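Local coordinates for uncharacterized protein (Agrobacterium tumefaciens, PDB 3D01), which is of unknown function but belongs to the YjgF/chorismate mutase-like family of putative endoribonucleases and packs as an assembly of three copies, at residues R101-N106 against D158-I163; L45-Q50 against V82-Q87; G62-D67 against G107-V112; V121-S126 against H139-V144. All blocks are in the same frame, centred on the assembly; numbering follows the deposited sequence.

Contact 1: residues R101-N106 against D158-I163; sequences RVIKLN and DAIVEI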
loop_
_atom_site.group_PDB
_atom_site.type_symbol
_atom_site.label_atom_id
_atom_site.label_comp_id
_atom_site.label_asym_id
_atom_site.label_seq_id
_atom_site.Cartn_x
_atom_site.Cartn_y
_atom_site.Cartn_z
ATOM N N ARG I 101 1.089 -16.854 -7.452
ATOM C CA ARG I 101 1.506 -16.507 -6.093
ATOM C C ARG I 101 0.658 -15.324 -5.612
ATOM O O ARG I 101 0.457 -14.372 -6.361
ATOM C CB ARG I 101 2.979 -16.104 -6.115
ATOM C CG ARG I 101 3.517 -15.338 -4.926
ATOM C CD ARG I 101 3.551 -16.171 -3.702
ATOM N NE ARG I 101 4.526 -17.220 -3.892
ATOM C CZ ARG I 101 4.750 -18.217 -3.043
ATOM N NH1 ARG I 101 4.067 -18.322 -1.904
ATOM N NH2 ARG I 101 5.674 -19.130 -3.356
ATOM N N VAL I 102 0.169 -15.403 -4.377
ATOM C CA VAL I 102 -0.365 -14.214 -3.701
ATOM C C VAL I 102 0.859 -13.461 -3.192
ATOM O O VAL I 102 1.578 -13.928 -2.308
ATOM C CB VAL I 102 -1.317 -14.551 -2.553
ATOM C CG1 VAL I 102 -1.751 -13.242 -1.822
ATOM C CG2 VAL I 102 -2.527 -15.390 -3.091
ATOM N N ILE I 103 1.110 -12.308 -3.786
ATOM C CA ILE I 103 2.338 -11.567 -3.561
ATOM C C ILE I 103 2.272 -10.750 -2.282
ATOM O O ILE I 103 3.201 -10.779 -1.436
ATOM C CB ILE I 103 2.662 -10.639 -4.750
ATOM C CG1 ILE I 103 3.082 -11.480 -5.971
ATOM C CG2 ILE I 103 3.813 -9.646 -4.379
ATOM C CD1 ILE I 103 4.350 -12.300 -5.731
ATOM N N LYS I 104 1.151 -10.064 -2.124
ATOM C CA LYS I 104 0.994 -9.157 -0.969
ATOM C C LYS I 104 -0.474 -8.953 -0.610
ATOM O O LYS I 104 -1.314 -8.856 -1.478
ATOM C CB LYS I 104 1.672 -7.813 -1.300
ATOM C CG LYS I 104 1.554 -6.700 -0.249
ATOM C CD LYS I 104 2.475 -7.003 0.920
ATOM C CE LYS I 104 2.455 -5.842 1.933
ATOM N NZ LYS I 104 2.935 -4.530 1.339
ATOM N N LEU I 105 -0.753 -8.904 0.687
ATOM C CA LEU I 105 -2.023 -8.388 1.201
ATOM C C LEU I 105 -1.715 -7.211 2.135
ATOM O O LEU I 105 -0.804 -7.297 2.981
ATOM C CB LEU I 105 -2.775 -9.448 2.025
ATOM C CG LEU I 105 -3.170 -10.761 1.373
ATOM C CD1 LEU I 105 -3.903 -11.575 2.461
ATOM C CD2 LEU I 105 -4.032 -10.566 0.137
ATOM N N ASN I 106 -2.491 -6.155 1.997
ATOM C CA ASN I 106 -2.495 -5.047 2.968
ATOM C C ASN I 106 -3.787 -5.154 3.777
ATOM O O ASN I 106 -4.875 -5.011 3.234
ATOM C CB ASN I 106 -2.366 -3.681 2.279
ATOM C CG ASN I 106 -1.100 -3.563 1.450
ATOM O OD1 ASN I 106 -1.147 -3.479 0.210
ATOM N ND2 ASN I 106 0.033 -3.558 2.118
ATOM N N ASP I 158 -6.669 -5.329 0.658
ATOM C CA ASP I 158 -6.376 -5.339 -0.766
ATOM C C ASP I 158 -5.275 -6.376 -1.042
ATOM O O ASP I 158 -4.724 -6.995 -0.104
ATOM C CB ASP I 158 -6.077 -3.933 -1.311
ATOM C CG ASP I 158 -4.726 -3.379 -0.910
ATOM O OD1 ASP I 158 -3.782 -4.126 -0.536
ATOM O OD2 ASP I 158 -4.621 -2.137 -0.989
ATOM N N ALA I 159 -4.993 -6.601 -2.324
ATOM C CA ALA I 159 -4.066 -7.667 -2.686
ATOM C C ALA I 159 -3.386 -7.405 -4.022
ATOM O O ALA I 159 -3.922 -6.729 -4.885
ATOM C CB ALA I 159 -4.793 -9.005 -2.747
ATOM N N ILE I 160 -2.196 -7.966 -4.141
ATOM C CA ILE I 160 -1.480 -8.067 -5.401
ATOM C C ILE I 160 -1.187 -9.569 -5.588
ATOM O O ILE I 160 -0.671 -10.251 -4.685
ATOM C CB ILE I 160 -0.151 -7.303 -5.381
ATOM C CG1 ILE I 160 -0.358 -5.827 -5.032
ATOM C CG2 ILE I 160 0.617 -7.527 -6.684
ATOM C CD1 ILE I 160 0.925 -5.123 -4.623
ATOM N N VAL I 161 -1.554 -10.078 -6.760
ATOM C CA VAL I 161 -1.479 -11.502 -7.048
ATOM C C VAL I 161 -0.754 -11.666 -8.403
ATOM O O VAL I 161 -1.033 -10.960 -9.370
ATOM C CB VAL I 161 -2.899 -12.112 -7.119
ATOM C CG1 VAL I 161 -2.829 -13.588 -7.440
ATOM C CG2 VAL I 161 -3.741 -11.827 -5.836
ATOM N N GLU I 162 0.219 -12.555 -8.445
ATOM C CA GLU I 162 0.899 -12.881 -9.701
ATOM C C GLU I 162 0.081 -13.979 -10.356
ATOM O O GLU I 162 -0.274 -14.975 -9.703
ATOM C CB GLU I 162 2.313 -13.370 -9.427
ATOM C CG GLU I 162 3.060 -13.813 -10.680
ATOM C CD GLU I 162 4.386 -14.424 -10.368
ATOM O OE1 GLU I 162 5.300 -13.710 -9.953
ATOM O OE2 GLU I 162 4.541 -15.636 -10.569
ATOM N N ILE I 163 -0.230 -13.797 -11.635
ATOM C CA ILE I 163 -1.151 -14.682 -12.329
ATOM C C ILE I 163 -0.501 -15.226 -13.568
ATOM O O ILE I 163 0.503 -14.680 -14.026
ATOM C CB ILE I 163 -2.454 -13.966 -12.675
ATOM C CG1 ILE I 163 -2.192 -12.727 -13.535
ATOM C CG2 ILE I 163 -3.231 -13.616 -11.373
ATOM C CD1 ILE I 163 -3.489 -12.035 -14.065
#

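Contact 2: residues L45-Q50 against V82-Q87; sequences LYVSGQ and VNILAQ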
loop_
_atom_site.group_PDB
_atom_site.type_symbol
_atom_site.label_atom_id
_atom_site.label_comp_id
_atom_site.label_asym_id
_atom_site.label_seq_id
_atom_site.Cartn_x
_atom_site.Cartn_y
_atom_site.Cartn_z
ATOM N N LEU I 45 -1.920 -8.768 -10.821
ATOM C CA LEU I 45 -3.328 -8.456 -10.645
ATOM C C LEU I 45 -3.418 -7.671 -9.346
ATOM O O LEU I 45 -3.030 -8.177 -8.301
ATOM C CB LEU I 45 -4.144 -9.741 -10.500
ATOM C CG LEU I 45 -5.632 -9.693 -10.119
ATOM C CD1 LEU I 45 -6.490 -8.824 -11.091
ATOM C CD2 LEU I 45 -6.193 -11.110 -10.016
ATOM N N TYR I 46 -3.905 -6.444 -9.452
ATOM C CA TYR I 46 -4.107 -5.550 -8.296
ATOM C C TYR I 46 -5.573 -5.539 -7.951
ATOM O O TYR I 46 -6.397 -5.058 -8.736
ATOM C CB TYR I 46 -3.722 -4.136 -8.672
ATOM C CG TYR I 46 -2.259 -3.905 -8.616
ATOM C CD1 TYR I 46 -1.726 -3.209 -7.552
ATOM C CD2 TYR I 46 -1.416 -4.365 -9.600
ATOM C CE1 TYR I 46 -0.388 -2.960 -7.454
ATOM C CE2 TYR I 46 -0.005 -4.115 -9.512
ATOM C CZ TYR I 46 0.473 -3.425 -8.423
ATOM O OH TYR I 46 1.806 -3.109 -8.249
ATOM N N VAL I 47 -5.899 -6.056 -6.770
ATOM C CA VAL I 47 -7.276 -6.165 -6.349
ATOM C C VAL I 47 -7.532 -5.018 -5.384
ATOM O O VAL I 47 -6.744 -4.790 -4.447
ATOM C CB VAL I 47 -7.569 -7.517 -5.642
ATOM C CG1 VAL I 47 -9.045 -7.605 -5.241
ATOM C CG2 VAL I 47 -7.155 -8.704 -6.528
ATOM N N SER I 48 -8.639 -4.316 -5.622
ATOM C CA SER I 48 -9.070 -3.186 -4.765
ATOM C C SER I 48 -9.405 -3.670 -3.355
ATOM O O SER I 48 -9.723 -4.842 -3.150
ATOM C CB SER I 48 -10.302 -2.554 -5.362
ATOM O OG SER I 48 -9.980 -1.842 -6.539
ATOM N N GLY I 49 -9.365 -2.751 -2.383
ATOM C CA GLY I 49 -9.709 -3.095 -1.021
ATOM C C GLY I 49 -11.101 -3.671 -0.911
ATOM O O GLY I 49 -12.064 -3.074 -1.385
ATOM N N GLN I 50 -11.181 -4.837 -0.289
ATOM C CA GLN I 50 -12.419 -5.571 -0.131
ATOM C C GLN I 50 -12.812 -5.466 1.320
ATOM O O GLN I 50 -11.945 -5.518 2.223
ATOM C CB GLN I 50 -12.227 -7.044 -0.517
ATOM C CG GLN I 50 -11.796 -7.288 -1.972
ATOM C CD GLN I 50 -12.715 -6.645 -2.975
ATOM O OE1 GLN I 50 -12.278 -5.831 -3.799
ATOM N NE2 GLN I 50 -13.989 -7.035 -2.950
ATOM N N VAL I 82 -12.318 -13.794 1.187
ATOM C CA VAL I 82 -13.246 -14.494 0.248
ATOM C C VAL I 82 -13.655 -13.537 -0.894
ATOM O O VAL I 82 -13.726 -13.903 -2.073
ATOM C CB VAL I 82 -14.493 -15.061 1.006
ATOM C CG1 VAL I 82 -15.632 -15.499 0.031
ATOM C CG2 VAL I 82 -14.091 -16.202 1.974
ATOM N N ASN I 83 -13.894 -12.274 -0.553
ATOM C CA ASN I 83 -14.192 -11.279 -1.563
ATOM C C ASN I 83 -12.997 -11.021 -2.473
ATOM O O ASN I 83 -13.166 -10.858 -3.673
ATOM C CB ASN I 83 -14.729 -9.995 -0.911
ATOM C CG ASN I 83 -16.159 -10.155 -0.435
ATOM O OD1 ASN I 83 -16.435 -10.488 0.728
ATOM N ND2 ASN I 83 -17.068 -9.951 -1.330
ATOM N N ILE I 84 -11.788 -11.061 -1.925
ATOM C CA ILE I 84 -10.582 -10.971 -2.758
ATOM C C ILE I 84 -10.598 -12.147 -3.725
ATOM O O ILE I 84 -10.449 -11.953 -4.913
ATOM C CB ILE I 84 -9.256 -10.966 -1.937
ATOM C CG1 ILE I 84 -9.069 -9.602 -1.229
ATOM C CG2 ILE I 84 -8.033 -11.213 -2.845
ATOM C CD1 ILE I 84 -7.963 -9.597 -0.184
ATOM N N LEU I 85 -10.821 -13.351 -3.207
ATOM C CA LEU I 85 -10.833 -14.560 -4.079
ATOM C C LEU I 85 -11.915 -14.485 -5.174
ATOM O O LEU I 85 -11.685 -14.912 -6.322
ATOM C CB LEU I 85 -10.967 -15.808 -3.230
ATOM C CG LEU I 85 -9.770 -16.148 -2.343
ATOM C CD1 LEU I 85 -10.080 -17.393 -1.453
ATOM C CD2 LEU I 85 -8.518 -16.367 -3.208
ATOM N N ALA I 86 -13.085 -13.939 -4.829
ATOM C CA ALA I 86 -14.143 -13.722 -5.811
ATOM C C ALA I 86 -13.700 -12.777 -6.929
ATOM O O ALA I 86 -13.979 -13.027 -8.091
ATOM C CB ALA I 86 -15.433 -13.225 -5.147
ATOM N N GLN I 87 -12.969 -11.708 -6.611
ATOM C CA GLN I 87 -12.491 -10.792 -7.656
ATOM C C GLN I 87 -11.407 -11.435 -8.510
ATOM O O GLN I 87 -11.355 -11.236 -9.714
ATOM C CB GLN I 87 -11.927 -9.514 -7.028
ATOM C CG GLN I 87 -12.969 -8.723 -6.228
ATOM C CD GLN I 87 -14.142 -8.200 -7.031
ATOM O OE1 GLN I 87 -14.151 -8.191 -8.267
ATOM N NE2 GLN I 87 -15.145 -7.724 -6.312
#

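Contact 3: residues G62-D67 against G107-V112; sequences GLVGRD and GFVASV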
loop_
_atom_site.group_PDB
_atom_site.type_symbol
_atom_site.label_atom_id
_atom_site.label_comp_id
_atom_site.label_asym_id
_atom_site.label_seq_id
_atom_site.Cartn_x
_atom_site.Cartn_y
_atom_site.Cartn_z
ATOM N N GLY I 62 -17.685 -1.618 12.967
ATOM C CA GLY I 62 -17.171 -1.018 14.196
ATOM C C GLY I 62 -15.689 -1.284 14.434
ATOM O O GLY I 62 -14.971 -1.884 13.597
ATOM N N LEU I 63 -15.230 -0.772 15.569
ATOM C CA LEU I 63 -13.822 -0.746 15.905
ATOM C C LEU I 63 -13.452 -1.945 16.692
ATOM O O LEU I 63 -14.080 -2.296 17.703
ATOM C CB LEU I 63 -13.444 0.482 16.732
ATOM C CG LEU I 63 -13.807 1.837 16.167
ATOM C CD1 LEU I 63 -13.444 3.015 17.149
ATOM C CD2 LEU I 63 -13.129 2.005 14.835
ATOM N N VAL I 64 -12.395 -2.567 16.244
ATOM C CA VAL I 64 -11.804 -3.645 16.992
ATOM C C VAL I 64 -11.204 -3.083 18.320
ATOM O O VAL I 64 -10.437 -2.083 18.337
ATOM C CB VAL I 64 -10.761 -4.372 16.138
ATOM C CG1 VAL I 64 -10.319 -5.597 16.853
ATOM C CG2 VAL I 64 -11.322 -4.684 14.677
ATOM N N GLY I 65 -11.581 -3.725 19.417
ATOM C CA GLY I 65 -11.241 -3.270 20.763
ATOM C C GLY I 65 -12.340 -2.443 21.409
ATOM O O GLY I 65 -12.254 -2.104 22.600
ATOM N N ARG I 66 -13.379 -2.123 20.634
ATOM C CA ARG I 66 -14.541 -1.415 21.174
ATOM C C ARG I 66 -15.837 -2.108 20.817
ATOM O O ARG I 66 -16.582 -2.439 21.701
ATOM C CB ARG I 66 -14.564 0.037 20.729
ATOM C CG ARG I 66 -15.785 0.804 21.174
ATOM C CD ARG I 66 -15.802 2.265 20.746
ATOM N NE ARG I 66 -17.015 2.861 21.266
ATOM C CZ ARG I 66 -17.194 3.260 22.520
ATOM N NH1 ARG I 66 -16.190 3.310 23.371
ATOM N NH2 ARG I 66 -18.399 3.671 22.900
ATOM N N ASP I 67 -16.107 -2.261 19.522
ATOM C CA ASP I 67 -17.365 -2.816 19.026
ATOM C C ASP I 67 -17.267 -4.314 18.729
ATOM O O ASP I 67 -18.264 -5.050 18.829
ATOM C CB ASP I 67 -17.752 -2.080 17.761
ATOM C CG ASP I 67 -17.954 -0.601 18.001
ATOM O OD1 ASP I 67 -18.801 -0.252 18.858
ATOM O OD2 ASP I 67 -17.256 0.195 17.356
ATOM N N GLY I 107 -3.640 -5.437 5.072
ATOM C CA GLY I 107 -4.745 -5.627 5.988
ATOM C C GLY I 107 -4.934 -4.397 6.856
ATOM O O GLY I 107 -4.077 -4.066 7.681
ATOM N N PHE I 108 -6.067 -3.729 6.646
ATOM C CA PHE I 108 -6.416 -2.518 7.352
ATOM C C PHE I 108 -7.492 -2.853 8.367
ATOM O O PHE I 108 -8.573 -3.281 7.986
ATOM C CB PHE I 108 -6.958 -1.476 6.375
ATOM C CG PHE I 108 -6.094 -1.258 5.177
ATOM C CD1 PHE I 108 -4.835 -0.738 5.312
ATOM C CD2 PHE I 108 -6.555 -1.549 3.909
ATOM C CE1 PHE I 108 -4.032 -0.533 4.207
ATOM C CE2 PHE I 108 -5.756 -1.332 2.797
ATOM C CZ PHE I 108 -4.513 -0.822 2.943
ATOM N N VAL I 109 -7.209 -2.643 9.655
ATOM C CA VAL I 109 -8.116 -3.022 10.743
ATOM C C VAL I 109 -8.586 -1.761 11.515
ATOM O O VAL I 109 -7.758 -1.052 12.093
ATOM C CB VAL I 109 -7.414 -3.976 11.729
ATOM C CG1 VAL I 109 -8.374 -4.402 12.850
ATOM C CG2 VAL I 109 -6.788 -5.168 10.970
ATOM N N ALA I 110 -9.889 -1.508 11.512
ATOM C CA ALA I 110 -10.450 -0.321 12.194
ATOM C C ALA I 110 -10.263 -0.602 13.690
ATOM O O ALA I 110 -10.705 -1.655 14.209
ATOM C CB ALA I 110 -11.942 -0.089 11.793
ATOM N N SER I 111 -9.499 0.271 14.364
ATOM C CA SER I 111 -8.989 -0.042 15.705
ATOM C C SER I 111 -9.115 1.132 16.653
ATOM O O SER I 111 -8.854 2.272 16.259
ATOM C CB SER I 111 -7.487 -0.409 15.670
ATOM O OG SER I 111 -7.191 -1.470 14.791
ATOM N N VAL I 112 -9.422 0.845 17.914
ATOM C CA VAL I 112 -9.165 1.849 18.957
ATOM C C VAL I 112 -7.645 1.826 19.212
ATOM O O VAL I 112 -6.971 0.843 18.936
ATOM C CB VAL I 112 -9.957 1.640 20.284
ATOM C CG1 VAL I 112 -11.492 1.787 20.106
ATOM C CG2 VAL I 112 -9.628 0.269 20.965
#

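Contact 4: residues V121-S126 against H139-V144; sequences VINGAS and HARAAV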
loop_
_atom_site.group_PDB
_atom_site.type_symbol
_atom_site.label_atom_id
_atom_site.label_comp_id
_atom_site.label_asym_id
_atom_site.label_seq_id
_atom_site.Cartn_x
_atom_site.Cartn_y
_atom_site.Cartn_z
ATOM N N VAL I 121 -5.755 -10.328 13.733
ATOM C CA VAL I 121 -6.959 -10.112 12.931
ATOM C C VAL I 121 -6.727 -10.524 11.492
ATOM O O VAL I 121 -7.507 -11.270 10.916
ATOM C CB VAL I 121 -7.436 -8.645 13.014
ATOM C CG1 VAL I 121 -8.553 -8.369 11.962
ATOM C CG2 VAL I 121 -7.857 -8.334 14.477
ATOM N N ILE I 122 -5.630 -10.058 10.921
ATOM C CA ILE I 122 -5.333 -10.325 9.524
ATOM C C ILE I 122 -4.945 -11.794 9.334
ATOM O O ILE I 122 -5.133 -12.343 8.249
ATOM C CB ILE I 122 -4.274 -9.347 8.965
ATOM C CG1 ILE I 122 -4.775 -7.898 9.068
ATOM C CG2 ILE I 122 -3.930 -9.698 7.525
ATOM C CD1 ILE I 122 -6.173 -7.588 8.414
ATOM N N ASN I 123 -4.478 -12.445 10.394
ATOM C CA ASN I 123 -4.274 -13.907 10.342
ATOM C C ASN I 123 -5.527 -14.652 9.883
ATOM O O ASN I 123 -5.393 -15.701 9.246
ATOM C CB ASN I 123 -3.790 -14.481 11.666
ATOM C CG ASN I 123 -2.319 -14.155 11.952
ATOM O OD1 ASN I 123 -1.576 -13.697 11.077
ATOM N ND2 ASN I 123 -1.898 -14.388 13.192
ATOM N N GLY I 124 -6.722 -14.124 10.183
ATOM C CA GLY I 124 -7.995 -14.636 9.596
ATOM C C GLY I 124 -7.907 -14.794 8.072
ATOM O O GLY I 124 -8.205 -15.861 7.509
ATOM N N ALA I 125 -7.445 -13.747 7.391
ATOM C CA ALA I 125 -7.341 -13.743 5.924
ATOM C C ALA I 125 -6.158 -14.638 5.545
ATOM O O ALA I 125 -6.278 -15.538 4.713
ATOM C CB ALA I 125 -7.156 -12.291 5.383
ATOM N N SER I 126 -5.002 -14.394 6.144
ATOM C CA SER I 126 -3.802 -15.115 5.722
ATOM C C SER I 126 -3.977 -16.622 5.819
ATOM O O SER I 126 -3.593 -17.352 4.898
ATOM C CB SER I 126 -2.577 -14.678 6.530
ATOM O OG SER I 126 -2.319 -13.308 6.372
ATOM N N HIS I 139 2.094 -15.295 1.406
ATOM C CA HIS I 139 2.225 -13.930 0.889
ATOM C C HIS I 139 2.962 -13.034 1.861
ATOM O O HIS I 139 2.997 -13.327 3.080
ATOM C CB HIS I 139 0.823 -13.337 0.701
ATOM C CG HIS I 139 -0.087 -13.586 1.871
ATOM N ND1 HIS I 139 -0.780 -14.774 2.031
ATOM C CD2 HIS I 139 -0.360 -12.836 2.973
ATOM C CE1 HIS I 139 -1.443 -14.736 3.174
ATOM N NE2 HIS I 139 -1.222 -13.566 3.754
ATOM N N ALA I 140 3.536 -11.961 1.315
ATOM C CA ALA I 140 4.008 -10.810 2.107
ATOM C C ALA I 140 2.775 -10.039 2.610
ATOM O O ALA I 140 1.659 -10.177 2.062
ATOM C CB ALA I 140 4.912 -9.900 1.316
ATOM N N ARG I 141 2.971 -9.215 3.648
ATOM C CA ARG I 141 1.813 -8.616 4.301
ATOM C C ARG I 141 2.173 -7.350 5.057
ATOM O O ARG I 141 3.294 -7.213 5.520
ATOM C CB ARG I 141 1.272 -9.593 5.351
ATOM C CG ARG I 141 -0.153 -9.447 5.708
ATOM C CD ARG I 141 -0.608 -10.597 6.654
ATOM N NE ARG I 141 -0.237 -10.409 8.057
ATOM C CZ ARG I 141 -0.699 -11.174 9.059
ATOM N NH1 ARG I 141 -1.534 -12.148 8.827
ATOM N NH2 ARG I 141 -0.354 -10.937 10.310
ATOM N N ALA I 142 1.187 -6.468 5.190
ATOM C CA ALA I 142 1.191 -5.431 6.216
ATOM C C ALA I 142 -0.134 -5.516 6.971
ATOM O O ALA I 142 -1.167 -5.858 6.398
ATOM C CB ALA I 142 1.369 -4.067 5.627
ATOM N N ALA I 143 -0.093 -5.211 8.257
ATOM C CA ALA I 143 -1.274 -5.235 9.111
ATOM C C ALA I 143 -1.210 -3.976 9.975
ATOM O O ALA I 143 -0.242 -3.780 10.715
ATOM C CB ALA I 143 -1.294 -6.475 9.971
ATOM N N VAL I 144 -2.233 -3.140 9.896
ATOM C CA VAL I 144 -2.177 -1.778 10.459
ATOM C C VAL I 144 -3.546 -1.396 11.038
ATOM O O VAL I 144 -4.603 -1.872 10.555
ATOM C CB VAL I 144 -1.694 -0.789 9.393
ATOM C CG1 VAL I 144 -0.252 -1.094 8.978
ATOM C CG2 VAL I 144 -2.619 -0.794 8.183
#

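Contact 1: residues R101-N106 against D158-I163
Leu105 and Ala159 meet on one face of the antiparallel pair 101-106/158-163, in a non-hydrogen-bonded position. With CG set beside the backbone N (chi1 -59°), the Leu105 CD2 branch reaches across to Ala159 CB at 3.4 Å, tighter than usual carbon packing. Val102 and Val161 share this face, where helix 118-133 covers Val102 and Leu105 through Ile129. Ile103 breaks the alternation, because its side chain points at the partner strand: CB lies 4.2 Å from Ile160 CG2, and CG1 is 4.0 Å from Glu162 CB. The backbone explains why. Ile160 O accepts from Ile103 N at 2.9 Å and from Lys104 N at 3.1 Å, the signature of a classic beta bulge that shifts the register by one. Of the two, the Lys104 bond lies in the carbonyl plane, on a lone pair; Ile103 N is tilted 17° from it. On the face opposite Leu105, Ile160 CD1 comes to 4.3 Å from Lys104 CB, while the lysine ammonium turns to a salt bridge with Asp158 of the second subunit. Asp158 here is correspondingly paired with Lys104 of the third subunit, and Tyr46 of the second subunit packs over Ile103 and Ile160.

Contact 2: residues L45-Q50 against V82-Q87
The side-chain amide of Gln50 takes the aliphatic part of Gln87 over one face, Gln87 CG lying 3.9 Å from Gln50 CD. At an edge of the same amide, close to its plane, is the CB of Asn83. The Gln87 amide is turned 54° from that of Gln50 and meets it with its NE2 corner, so the two are not stacked face to face. Gln50 comes to lie this way through a bend in its chain, chi2 of -54° swinging CD out of line. Further back, Gln50 CG rests 3.7 Å from Ile84 CG1, and Gln50 CB is 3.9 Å from Asn83 CB. Val47 continues the contact along the strand: its CG1 touches Gln87 CB at 3.9 Å and reaches Ile84 CG2 at 4.4 Å. No hydrogen bond is identified between the segments; the contact is chiefly van der Waals packing, carried largely by the aliphatic portions of polar residues. Asn83, Ile84 and Gln87 occupy one side of the helix, being three or four residues apart or adjacent. Tyr46 packs instead on Tyr46 of the second subunit and Ile103 of the third. The segment axes approach to 8.5 Å, their directions 153° apart, roughly antiparallel. Helix 70-91 thus covers one face of the sheet while the other face turns to the neighbouring subunits, the alpha/beta layering known from trimeric YjgF-family proteins.

Contact 3: residues G62-D67 against G107-V112
Val64 and Val109 form the tight end of this contact: Val64 CG2 presses on Val109 CG1 at 3.5 Å, closer than usual for two methyl groups. The backbones are also joined here. Val64 N donates to Ala110 O at 2.8 Å, and Val64 O accepts from Val112 N at 3.1 Å, making a single bridge between Val64 and Ser111. Both bonds are fairly straight, the second having an angle of 169° at the hydrogen. Beside the bridge, the two branches of Leu63 divide the work, CD2 packing on Ala110 CB and CD1 on Val112 CG1 at 3.7 Å. Val112 leads to the solvent side. Its CG1, anti to the carbonyl carbon (chi1 -65°), also meets Arg66 CB at 3.6 Å, but the rest of the extended Arg66 chain runs outward. Arg66 and Gly65 are exposed in the assembly, though both touch a crystal neighbour. Gly65 has a positive phi of 96°, and its C lies 3.9 Å from Val112 CG2. Within the turn, Leu63 O accepts from both Arg66 N and Asp67 N. Asp67 OD2 in turn uses its anti lone pair to take Leu63 N at 2.9 Å, fixing a residue that contributes to the pocket occupied by PG5, a probable crystallisation additive. The turn lies between strand 57-58 and helix 70-91, against the end of strand 99-110. Val109 packs on helix 118-133 through Gln118, Val121 and Ile122, Gly62 bonds to Asn152 and Ser154, and Val112 O accepts from Ser148 of the second subunit.

Contact 4: residues V121-S126 against H139-V144
Ser126 OG is gripped by two side chains of the strand segment: Arg141 NH1 donates to it at 2.8 Å, and His139 NE2 lies 2.9 Å away in a hydrogen bond whose proton could sit on either partner. The hydroxyl approaches both flat groups at their edges, lying only 8° out of the guanidinium plane. Arg141 NH1 also donates to Asn123 OD1 at 2.7 Å, so one nitrogen links two residues a helical turn apart. A weak bond from Arg141 NH2 to the same oxygen adds to this. The arginine gets there by a bend at chi3 (80°), which turns NE out of the extended line of the chain. Ile122 CB sits 3.9 Å above the guanidinium plane of Arg141, offset toward its rim, while Ile122 CG2 touches Arg141 CD at 3.6 Å, the two chains lying alongside with opposite headings. The contact closes the beta-alpha-beta unit of strand 99-110, helix 118-133 and strand 140-146, in which the helix crosses over between two parallel neighbouring strands. Further along, Ile122 CG1 packs on Ala143 CB at 3.9 Å. Beyond the two segments, His139 ND1 bonds to Gly137 O, and Tyr35 of the second subunit makes a cation-pi contact with Arg141.

Overall arrangement
All four contacts reach one sheet; contact 3 joins a loop to it. Contact 1 lies between contacts 2 and 4, its centre about 9 Å from that of contact 2 and about 11 Å from that of contact 4. Ala159 O lies 2.8 Å from Val47 N and Ile103 O 3.0 Å from Ala140 N, both probable hydrogen bonds, which extend the sheet on the two sides. Contact 3, centred about 23 Å from contact 1, holds Asp67 of the PG5 pocket, with Gly62 about 4 Å from the bound molecule. It still touches contact 4, since Gly107 N lies 2.8 Å from Ala142 O, a probable hydrogen bond. Contacts 2 and 4 place helices 70-91 and 118-133 on the sheet, without touching each other.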